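Local structure of probable conserved lipoprotein LpqN (Mycobacterium tuberculosis, 6MNA) at residues F165-L170 against K186-P191; P88-W93 against M214-V219. The protein takes part in cell envelope biogenesis, interacts with the periplasmic loops of the mycolate transporters MmpL3 and MmpL11, and is a virulence factor required for intracellular survival. All coordinates share one frame; numbering follows the deposited sequence.

Interaction 1: residues F165-L170 against K186-P191; sequences FSAWQL and KTVVIP. With U2D (6-O-decanoyl-alpha-D-glucopyranose), chain B.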
ATOM      1  N   PHE A 165      -0.729 -13.658   5.015  1.00 29.44           N
ATOM      2  CA  PHE A 165      -1.574 -13.534   3.833  1.00 23.50           C
ATOM      3  C   PHE A 165      -0.724 -13.180   2.628  1.00 22.47           C
ATOM      4  O   PHE A 165       0.350 -12.601   2.763  1.00 24.55           O
ATOM      5  CB  PHE A 165      -2.630 -12.460   4.022  1.00 24.50           C
ATOM      6  CG  PHE A 165      -3.690 -12.849   4.960  1.00 21.55           C
ATOM      7  CD1 PHE A 165      -3.541 -12.620   6.309  1.00 30.77           C
ATOM      8  CD2 PHE A 165      -4.826 -13.472   4.508  1.00 20.43           C
ATOM      9  CE1 PHE A 165      -4.574 -12.987   7.204  1.00 29.12           C
ATOM     10  CE2 PHE A 165      -5.857 -13.836   5.400  1.00 26.04           C
ATOM     11  CZ  PHE A 165      -5.704 -13.615   6.738  1.00 23.54           C
ATOM     12  N   SER A 166      -1.224 -13.545   1.440  1.00 19.61           N
ATOM     13  CA  SER A 166      -0.482 -13.344   0.212  1.00 19.97           C
ATOM     14  C   SER A 166      -0.445 -11.866  -0.151  1.00 16.91           C
ATOM     15  O   SER A 166      -1.408 -11.127   0.057  1.00 19.22           O
ATOM     16  CB  SER A 166      -1.135 -14.092  -0.958  1.00 24.12           C
ATOM     17  OG  SER A 166      -1.013 -15.494  -0.787  1.00 41.00           O
ATOM     18  N   ALA A 167       0.675 -11.460  -0.747  1.00 18.08           N
ATOM     19  CA  ALA A 167       0.861 -10.049  -1.047  1.00 18.76           C
ATOM     20  C   ALA A 167       1.715  -9.891  -2.295  1.00 22.14           C
ATOM     21  O   ALA A 167       2.276 -10.850  -2.819  1.00 19.27           O
ATOM     22  CB  ALA A 167       1.523  -9.344   0.136  1.00 20.20           C
ATOM     23  N   TRP A 168       1.808  -8.647  -2.767  1.00 17.16           N
ATOM     24  CA  TRP A 168       2.667  -8.288  -3.871  1.00 18.53           C
ATOM     25  C   TRP A 168       3.350  -6.980  -3.524  1.00 19.52           C
ATOM     26  O   TRP A 168       2.723  -6.077  -2.990  1.00 18.74           O
ATOM     27  CB  TRP A 168       1.878  -8.122  -5.168  1.00 23.92           C
ATOM     28  CG  TRP A 168       2.767  -8.065  -6.301  1.00 22.14           C
ATOM     29  CD1 TRP A 168       3.318  -6.954  -6.872  1.00 22.94           C
ATOM     30  CD2 TRP A 168       3.267  -9.189  -7.037  1.00 20.00           C
ATOM     31  NE1 TRP A 168       4.116  -7.320  -7.914  1.00 24.74           N
ATOM     32  CE2 TRP A 168       4.113  -8.680  -8.030  1.00 24.54           C
ATOM     33  CE3 TRP A 168       3.090 -10.574  -6.934  1.00 24.67           C
ATOM     34  CZ2 TRP A 168       4.795  -9.499  -8.938  1.00 25.29           C
ATOM     35  CZ3 TRP A 168       3.793 -11.409  -7.886  1.00 27.04           C
ATOM     36  CH2 TRP A 168       4.618 -10.848  -8.838  1.00 25.48           C
ATOM     37  N   GLN A 169       4.615  -6.863  -3.848  1.00 19.71           N
ATOM     38  CA  GLN A 169       5.307  -5.622  -3.562  1.00 18.10           C
ATOM     39  C   GLN A 169       6.087  -5.201  -4.781  1.00 21.73           C
ATOM     40  O   GLN A 169       6.731  -6.032  -5.424  1.00 20.27           O
ATOM     41  CB  GLN A 169       6.248  -5.759  -2.382  1.00 24.17           C
ATOM     42  CG  GLN A 169       7.045  -4.487  -2.172  1.00 36.26           C
ATOM     43  CD  GLN A 169       7.618  -4.391  -0.784  1.00 46.07           C
ATOM     44  OE1 GLN A 169       6.960  -4.756   0.193  1.00 48.40           O
ATOM     45  NE2 GLN A 169       8.849  -3.893  -0.684  1.00 57.58           N
ATOM     46  N   LEU A 170       6.002  -3.924  -5.119  1.00 19.30           N
ATOM     47  CA  LEU A 170       6.926  -3.397  -6.099  1.00 19.28           C
ATOM     48  C   LEU A 170       7.348  -1.989  -5.722  1.00 30.75           C
ATOM     49  O   LEU A 170       6.626  -1.252  -5.054  1.00 24.16           O
ATOM     50  CB  LEU A 170       6.343  -3.382  -7.492  1.00 22.85           C
ATOM     51  CG  LEU A 170       5.482  -2.257  -7.951  1.00 21.42           C
ATOM     52  CD1 LEU A 170       5.263  -2.253  -9.466  1.00 26.73           C
ATOM     53  CD2 LEU A 170       4.128  -2.426  -7.187  1.00 28.02           C
ATOM     54  N   LYS A 186       2.975  -2.150  -1.327  1.00 20.34           N
ATOM     55  CA  LYS A 186       2.666  -3.539  -0.998  1.00 18.22           C
ATOM     56  C   LYS A 186       1.155  -3.698  -0.954  1.00 24.20           C
ATOM     57  O   LYS A 186       0.458  -2.911  -0.299  1.00 21.67           O
ATOM     58  CB  LYS A 186       3.302  -3.943   0.325  1.00 21.40           C
ATOM     59  CG  LYS A 186       3.120  -5.422   0.683  1.00 23.11           C
ATOM     60  CD  LYS A 186       4.006  -5.808   1.894  1.00 33.93           C
ATOM     61  CE  LYS A 186       4.445  -7.266   1.799  1.00 44.21           C
ATOM     62  NZ  LYS A 186       5.439  -7.688   2.827  1.00 44.83           N
ATOM     63  N   THR A 187       0.652  -4.696  -1.673  1.00 19.83           N
ATOM     64  CA  THR A 187      -0.773  -5.008  -1.698  1.00 16.49           C
ATOM     65  C   THR A 187      -0.952  -6.360  -1.028  1.00 18.14           C
ATOM     66  O   THR A 187      -0.258  -7.317  -1.370  1.00 20.78           O
ATOM     67  CB  THR A 187      -1.302  -5.060  -3.141  1.00 20.43           C
ATOM     68  OG1 THR A 187      -1.121  -3.779  -3.797  1.00 23.02           O
ATOM     69  CG2 THR A 187      -2.778  -5.429  -3.203  1.00 22.43           C
ATOM     70  N   VAL A 188      -1.855  -6.430  -0.054  1.00 15.40           N
ATOM     71  CA  VAL A 188      -2.112  -7.672   0.664  1.00 19.47           C
ATOM     72  C   VAL A 188      -3.570  -8.036   0.444  1.00 20.83           C
ATOM     73  O   VAL A 188      -4.451  -7.186   0.618  1.00 19.45           O
ATOM     74  CB  VAL A 188      -1.858  -7.552   2.178  1.00 22.71           C
ATOM     75  CG1 VAL A 188      -1.959  -8.913   2.806  1.00 21.72           C
ATOM     76  CG2 VAL A 188      -0.567  -6.861   2.513  1.00 21.28           C
ATOM     77  N   VAL A 189      -3.820  -9.291   0.090  1.00 18.90           N
ATOM     78  CA  VAL A 189      -5.166  -9.775  -0.153  1.00 17.75           C
ATOM     79  C   VAL A 189      -5.562 -10.655   1.022  1.00 19.36           C
ATOM     80  O   VAL A 189      -4.855 -11.596   1.386  1.00 19.29           O
ATOM     81  CB  VAL A 189      -5.282 -10.492  -1.502  1.00 23.86           C
ATOM     82  CG1 VAL A 189      -6.695 -10.930  -1.736  1.00 32.77           C
ATOM     83  CG2 VAL A 189      -4.916  -9.512  -2.589  1.00 30.51           C
ATOM     84  N   ILE A 190      -6.698 -10.325   1.615  1.00 18.62           N
ATOM     85  CA  ILE A 190      -7.136 -10.883   2.898  1.00 23.20           C
ATOM     86  C   ILE A 190      -8.563 -11.407   2.716  1.00 22.24           C
ATOM     87  O   ILE A 190      -9.541 -10.691   2.974  1.00 20.71           O
ATOM     88  CB  ILE A 190      -7.064  -9.832   4.012  1.00 23.05           C
ATOM     89  CG1 ILE A 190      -5.677  -9.254   4.167  1.00 22.95           C
ATOM     90  CG2 ILE A 190      -7.564 -10.423   5.373  1.00 24.24           C
ATOM     91  CD1 ILE A 190      -5.669  -7.895   4.877  1.00 20.09           C
ATOM     92  N   PRO A 191      -8.743 -12.633   2.230  1.00 19.53           N
ATOM     93  CA  PRO A 191     -10.103 -13.150   2.084  1.00 21.20           C
ATOM     94  C   PRO A 191     -10.664 -13.414   3.470  1.00 22.56           C
ATOM     95  O   PRO A 191      -9.990 -14.019   4.307  1.00 24.07           O
ATOM     96  CB  PRO A 191      -9.920 -14.445   1.279  1.00 21.31           C
ATOM     97  CG  PRO A 191      -8.564 -14.261   0.565  1.00 25.53           C
ATOM     98  CD  PRO A 191      -7.753 -13.559   1.658  1.00 20.33           C
TER
HETATM   99  C1  U2D B   1      14.171   0.023  -6.543  1.00 72.91           C
HETATM  100  C2  U2D B   1      13.987  -1.391  -7.234  1.00 73.67           C
HETATM  101  C3  U2D B   1      13.326  -2.415  -6.258  1.00 65.33           C
HETATM  102  C4  U2D B   1      13.787  -1.999  -4.888  1.00 82.26           C
HETATM  103  C5  U2D B   1      12.969  -0.668  -4.670  1.00 67.87           C
HETATM  104  C6  U2D B   1      13.375   0.166  -3.472  1.00 61.78           C
HETATM  105  CAX U2D B   1      11.389   0.670  -2.232  1.00 52.26           C
HETATM  106  CAY U2D B   1      11.781   1.477  -1.008  1.00 52.70           C
HETATM  107  CAZ U2D B   1      11.431   0.756   0.293  1.00 52.09           C
HETATM  108  CBA U2D B   1       9.953   0.839   0.631  1.00 49.42           C
HETATM  109  CBB U2D B   1       9.193  -0.490   0.361  1.00 50.95           C
HETATM  110  CBC U2D B   1       7.844  -0.126   0.986  1.00 52.72           C
HETATM  111  CBD U2D B   1       6.858  -1.200   0.622  1.00 48.75           C
HETATM  112  CBE U2D B   1       5.440  -0.653   1.029  1.00 40.03           C
HETATM  113  CBF U2D B   1       5.467  -0.460   2.537  1.00 40.93           C
HETATM  114  CBG U2D B   1       5.788  -1.778   3.291  1.00 46.06           C
HETATM  115  O11 U2D B   1      11.463  -0.725  -1.931  1.00 65.94           O
HETATM  116  O2  U2D B   1      13.175  -1.348  -8.423  1.00 69.95           O
HETATM  117  O3  U2D B   1      13.612  -3.797  -6.606  1.00 72.84           O
HETATM  118  O4  U2D B   1      13.486  -2.979  -3.877  1.00 62.51           O
HETATM  119  O5  U2D B   1      13.016   0.292  -5.784  1.00 67.21           O
HETATM  120  O6  U2D B   1      12.272   1.062  -3.297  1.00 50.79           O
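One face of the F165 ring receives I190 CG2, a CH-pi contact 4.0 Å from the ring centroid and 20° off the normal, displaced toward the rim; P191 CD and V189 O approach the same ring obliquely. CG of F165 stands anti to its carbonyl carbon (chi1 -72°), which swings the ring across I190 at about a right angle while CB rests on V188 CG1. Another flat group is the Q169 amide: CBD of the U2D acyl chain lies over one face, 3.6 Å from Q169 CD, while the K186 chain runs obliquely past the oxygen end, its CD 3.6 Å from Q169 OE1. K186 N comes 3.7 Å from U2D CBE, so this side of the hairpin meets the acyl chain; K186 NZ is hydrogen-bonded to T161 O. The W168 indole leads away from 186-191 and hydrogen-bonds through NE1 to D156 O.

W168 and T187 form an antiparallel hydrogen-bonded pair, joined by W168 N to T187 O and by T187 N to W168 O, both 2.8 Å; V189 N adds a straight bond to S166 O (3.0 Å, 171° at the hydrogen). A167 faces V188 and Q169 faces K186 as non-hydrogen-bonded pairs, and K186 CA comes 3.2 Å from W168 O in a CA-H...O contact.

The two segments belong to the hairpin of strands 165-176 and 179-192, in an antiparallel sheet consistent with the Mog1p/PsbP-like clan. Strands 152-162 and 195-206 continue it on either side, helix 134-140 packs on V189, and I226 of strand 225-227 touches F165, V188 and I190.

Interaction 2: residues P88-W93 against M214-V219; sequences PVPDDW and MDAANV. With U2D (6-O-decanoyl-alpha-D-glucopyranose), chain B.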
ATOM      1  N   PRO A  88       3.119  -1.772  12.841  1.00 40.54           N
ATOM      2  CA  PRO A  88       3.998  -1.122  13.805  1.00 39.98           C
ATOM      3  C   PRO A  88       4.304   0.302  13.392  1.00 40.59           C
ATOM      4  O   PRO A  88       4.217   0.682  12.223  1.00 37.49           O
ATOM      5  CB  PRO A  88       5.258  -1.983  13.732  1.00 42.64           C
ATOM      6  CG  PRO A  88       5.336  -2.281  12.245  1.00 37.41           C
ATOM      7  CD  PRO A  88       3.894  -2.521  11.830  1.00 35.41           C
ATOM      8  N   VAL A  89       4.716   1.085  14.376  1.00 40.23           N
ATOM      9  CA  VAL A  89       5.217   2.427  14.133  1.00 43.07           C
ATOM     10  C   VAL A  89       6.726   2.382  14.381  1.00 40.52           C
ATOM     11  O   VAL A  89       7.141   2.290  15.539  1.00 45.06           O
ATOM     12  CB  VAL A  89       4.539   3.463  15.037  1.00 41.59           C
ATOM     13  CG1 VAL A  89       5.096   4.836  14.740  1.00 36.79           C
ATOM     14  CG2 VAL A  89       3.002   3.437  14.866  1.00 38.23           C
ATOM     15  N   PRO A  90       7.567   2.401  13.342  1.00 44.14           N
ATOM     16  CA  PRO A  90       9.013   2.302  13.571  1.00 41.41           C
ATOM     17  C   PRO A  90       9.538   3.497  14.354  1.00 43.42           C
ATOM     18  O   PRO A  90       8.908   4.552  14.441  1.00 43.50           O
ATOM     19  CB  PRO A  90       9.602   2.269  12.155  1.00 42.59           C
ATOM     20  CG  PRO A  90       8.478   1.870  11.255  1.00 41.33           C
ATOM     21  CD  PRO A  90       7.235   2.413  11.904  1.00 39.80           C
ATOM     22  N   ASP A  91      10.727   3.323  14.917  1.00 51.35           N
ATOM     23  CA  ASP A  91      11.340   4.401  15.683  1.00 53.51           C
ATOM     24  C   ASP A  91      11.634   5.613  14.807  1.00 48.43           C
ATOM     25  O   ASP A  91      12.010   5.491  13.641  1.00 41.45           O
ATOM     26  CB  ASP A  91      12.619   3.899  16.336  1.00 62.37           C
ATOM     27  CG  ASP A  91      12.351   2.829  17.365  1.00 72.37           C
ATOM     28  OD1 ASP A  91      11.271   2.883  17.989  1.00 69.07           O
ATOM     29  OD2 ASP A  91      13.207   1.934  17.545  1.00 76.93           O
ATOM     30  N   ASP A  92      11.440   6.794  15.378  1.00 45.69           N
ATOM     31  CA  ASP A  92      11.596   8.067  14.683  1.00 45.02           C
ATOM     32  C   ASP A  92      10.504   8.299  13.650  1.00 43.07           C
ATOM     33  O   ASP A  92      10.566   9.286  12.888  1.00 44.55           O
ATOM     34  CB  ASP A  92      12.971   8.190  14.017  1.00 55.77           C
ATOM     35  CG  ASP A  92      14.101   8.256  15.028  1.00 62.66           C
ATOM     36  OD1 ASP A  92      13.881   8.819  16.127  1.00 59.28           O
ATOM     37  OD2 ASP A  92      15.205   7.747  14.723  1.00 60.17           O
ATOM     38  N   TRP A  93       9.505   7.421  13.596  1.00 38.05           N
ATOM     39  CA  TRP A  93       8.306   7.652  12.813  1.00 31.44           C
ATOM     40  C   TRP A  93       7.145   7.914  13.762  1.00 34.20           C
ATOM     41  O   TRP A  93       7.143   7.448  14.902  1.00 36.75           O
ATOM     42  CB  TRP A  93       7.956   6.464  11.911  1.00 37.91           C
ATOM     43  CG  TRP A  93       8.900   6.213  10.767  1.00 33.29           C
ATOM     44  CD1 TRP A  93      10.158   5.692  10.851  1.00 38.10           C
ATOM     45  CD2 TRP A  93       8.646   6.419   9.369  1.00 32.96           C
ATOM     46  NE1 TRP A  93      10.706   5.577   9.600  1.00 36.73           N
ATOM     47  CE2 TRP A  93       9.808   6.023   8.671  1.00 32.52           C
ATOM     48  CE3 TRP A  93       7.564   6.902   8.638  1.00 30.67           C
ATOM     49  CZ2 TRP A  93       9.909   6.094   7.285  1.00 29.31           C
ATOM     50  CZ3 TRP A  93       7.675   6.978   7.256  1.00 31.36           C
ATOM     51  CH2 TRP A  93       8.848   6.572   6.595  1.00 30.82           C
ATOM     52  N   MET A 214      13.206   2.371   3.163  1.00 30.54           N
ATOM     53  CA  MET A 214      13.508   0.942   3.212  1.00 29.85           C
ATOM     54  C   MET A 214      13.591   0.419   4.641  1.00 37.64           C
ATOM     55  O   MET A 214      13.153  -0.704   4.930  1.00 36.01           O
ATOM     56  CB  MET A 214      14.824   0.661   2.471  1.00 35.94           C
ATOM     57  CG  MET A 214      14.790   1.065   0.993  1.00 36.98           C
ATOM     58  SD  MET A 214      16.333   0.606   0.157  1.00 46.21           S
ATOM     59  CE  MET A 214      15.990  -1.131  -0.112  1.00 46.96           C
ATOM     60  N   ASP A 215      14.166   1.198   5.554  1.00 35.49           N
ATOM     61  CA  ASP A 215      14.232   0.740   6.936  1.00 34.24           C
ATOM     62  C   ASP A 215      12.827   0.554   7.500  1.00 33.03           C
ATOM     63  O   ASP A 215      12.515  -0.478   8.094  1.00 37.53           O
ATOM     64  CB  ASP A 215      15.041   1.721   7.783  1.00 36.18           C
ATOM     65  CG  ASP A 215      16.524   1.727   7.417  1.00 55.96           C
ATOM     66  OD1 ASP A 215      17.065   0.652   7.078  1.00 46.02           O
ATOM     67  OD2 ASP A 215      17.150   2.810   7.464  1.00 58.01           O
ATOM     68  N   ALA A 216      11.953   1.530   7.281  1.00 32.86           N
ATOM     69  CA  ALA A 216      10.604   1.423   7.830  1.00 32.26           C
ATOM     70  C   ALA A 216       9.882   0.221   7.242  1.00 38.04           C
ATOM     71  O   ALA A 216       9.191  -0.509   7.962  1.00 31.57           O
ATOM     72  CB  ALA A 216       9.834   2.717   7.580  1.00 33.32           C
ATOM     73  N   ALA A 217      10.095  -0.054   5.949  1.00 34.83           N
ATOM     74  CA  ALA A 217       9.417  -1.183   5.319  1.00 38.27           C
ATOM     75  C   ALA A 217       9.848  -2.507   5.931  1.00 38.22           C
ATOM     76  O   ALA A 217       9.048  -3.449   6.001  1.00 35.32           O
ATOM     77  CB  ALA A 217       9.690  -1.190   3.816  1.00 47.96           C
ATOM     78  N   ASN A 218      11.101  -2.605   6.367  1.00 34.64           N
ATOM     79  CA  ASN A 218      11.563  -3.815   7.031  1.00 38.69           C
ATOM     80  C   ASN A 218      10.812  -4.060   8.322  1.00 39.51           C
ATOM     81  O   ASN A 218      10.489  -5.202   8.655  1.00 38.05           O
ATOM     82  CB  ASN A 218      13.045  -3.718   7.368  1.00 43.38           C
ATOM     83  CG  ASN A 218      13.912  -3.828   6.164  1.00 55.25           C
ATOM     84  OD1 ASN A 218      13.687  -4.685   5.314  1.00 50.21           O
ATOM     85  ND2 ASN A 218      14.920  -2.957   6.072  1.00 55.08           N
ATOM     86  N   VAL A 219      10.587  -3.001   9.089  1.00 37.66           N
ATOM     87  CA  VAL A 219       9.900  -3.132  10.360  1.00 36.20           C
ATOM     88  C   VAL A 219       8.478  -3.617  10.130  1.00 35.13           C
ATOM     89  O   VAL A 219       7.989  -4.536  10.794  1.00 35.54           O
ATOM     90  CB  VAL A 219       9.918  -1.785  11.093  1.00 35.47           C
ATOM     91  CG1 VAL A 219       9.193  -1.902  12.398  1.00 37.38           C
ATOM     92  CG2 VAL A 219      11.367  -1.311  11.297  1.00 36.73           C
TER
HETATM   93  C1  U2D B   1      14.171   0.023  -6.543  1.00 72.91           C
HETATM   94  C2  U2D B   1      13.987  -1.391  -7.234  1.00 73.67           C
HETATM   95  C3  U2D B   1      13.326  -2.415  -6.258  1.00 65.33           C
HETATM   96  C4  U2D B   1      13.787  -1.999  -4.888  1.00 82.26           C
HETATM   97  C5  U2D B   1      12.969  -0.668  -4.670  1.00 67.87           C
HETATM   98  C6  U2D B   1      13.375   0.166  -3.472  1.00 61.78           C
HETATM   99  CAX U2D B   1      11.389   0.670  -2.232  1.00 52.26           C
HETATM  100  CAY U2D B   1      11.781   1.477  -1.008  1.00 52.70           C
HETATM  101  CAZ U2D B   1      11.431   0.756   0.293  1.00 52.09           C
HETATM  102  CBA U2D B   1       9.953   0.839   0.631  1.00 49.42           C
HETATM  103  CBB U2D B   1       9.193  -0.490   0.361  1.00 50.95           C
HETATM  104  CBC U2D B   1       7.844  -0.126   0.986  1.00 52.72           C
HETATM  105  CBD U2D B   1       6.858  -1.200   0.622  1.00 48.75           C
HETATM  106  CBE U2D B   1       5.440  -0.653   1.029  1.00 40.03           C
HETATM  107  CBF U2D B   1       5.467  -0.460   2.537  1.00 40.93           C
HETATM  108  CBG U2D B   1       5.788  -1.778   3.291  1.00 46.06           C
HETATM  109  O11 U2D B   1      11.463  -0.725  -1.931  1.00 65.94           O
HETATM  110  O2  U2D B   1      13.175  -1.348  -8.423  1.00 69.95           O
HETATM  111  O3  U2D B   1      13.612  -3.797  -6.606  1.00 72.84           O
HETATM  112  O4  U2D B   1      13.486  -2.979  -3.877  1.00 62.51           O
HETATM  113  O5  U2D B   1      13.016   0.292  -5.784  1.00 67.21           O
HETATM  114  O6  U2D B   1      12.272   1.062  -3.297  1.00 50.79           O
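A216 CB approaches the W93 indole obliquely, above the ring plane but displaced toward the rim, with CZ2 the nearest ring atom at 3.4 Å. CG of W93 is anti to the carbonyl carbon (chi1 -69°), a torsion that brings the NE1-CE2-CZ2 side of the indole to this methyl. One turn further on, V219 meets two prolines. Its CB lies 3.9 Å from P90 CG, the side chains crossing at a slant, whereas P88 runs past V219 in the opposite direction, P88 CG 3.9 Å from V219 CG1. P90 CG also reaches A216 CB, at 4.0 Å, bridging the two helix residues.

No hydrogen bond crosses the interface, which rests mainly on apolar contacts. A type II turn from P90 to W93, closed by W93 N to P90 O (3.0 Å), restrains the loop. The helix has one side on the loop and another on the acyl chain: M214 CG lies 3.4 Å from U2D CAZ and A217 CB 3.5 Å from U2D CBC.

The loop joins strand 84-86 to strand 93-96; I107 of strand 106-109 touches P90 and W93, the Y109 ring meets the indole, and P88 reaches I220 and Q223 further along helix 210-223.

Interaction 1 joins neighbouring strands of one hairpin within the main antiparallel sheet; interaction 2 brings a loop against a helix more than a hundred residues further along the chain. They share no strand or helix and do not touch, their nearest atoms about 5 Å apart, but both meet U2D. Interaction 1 combines backbone hydrogen bonds with side-chain packing and buries 459 Å²; interaction 2 has no hydrogen bond across it, rests mainly on apolar contacts and buries 231 Å². The centre of interaction 1 is about 9 Å, and that of interaction 2 about 14 Å, from the centre of the chain. Interaction 1 nevertheless reaches surface at S166 and P191, whereas none of the touching residues of interaction 2 is exposed.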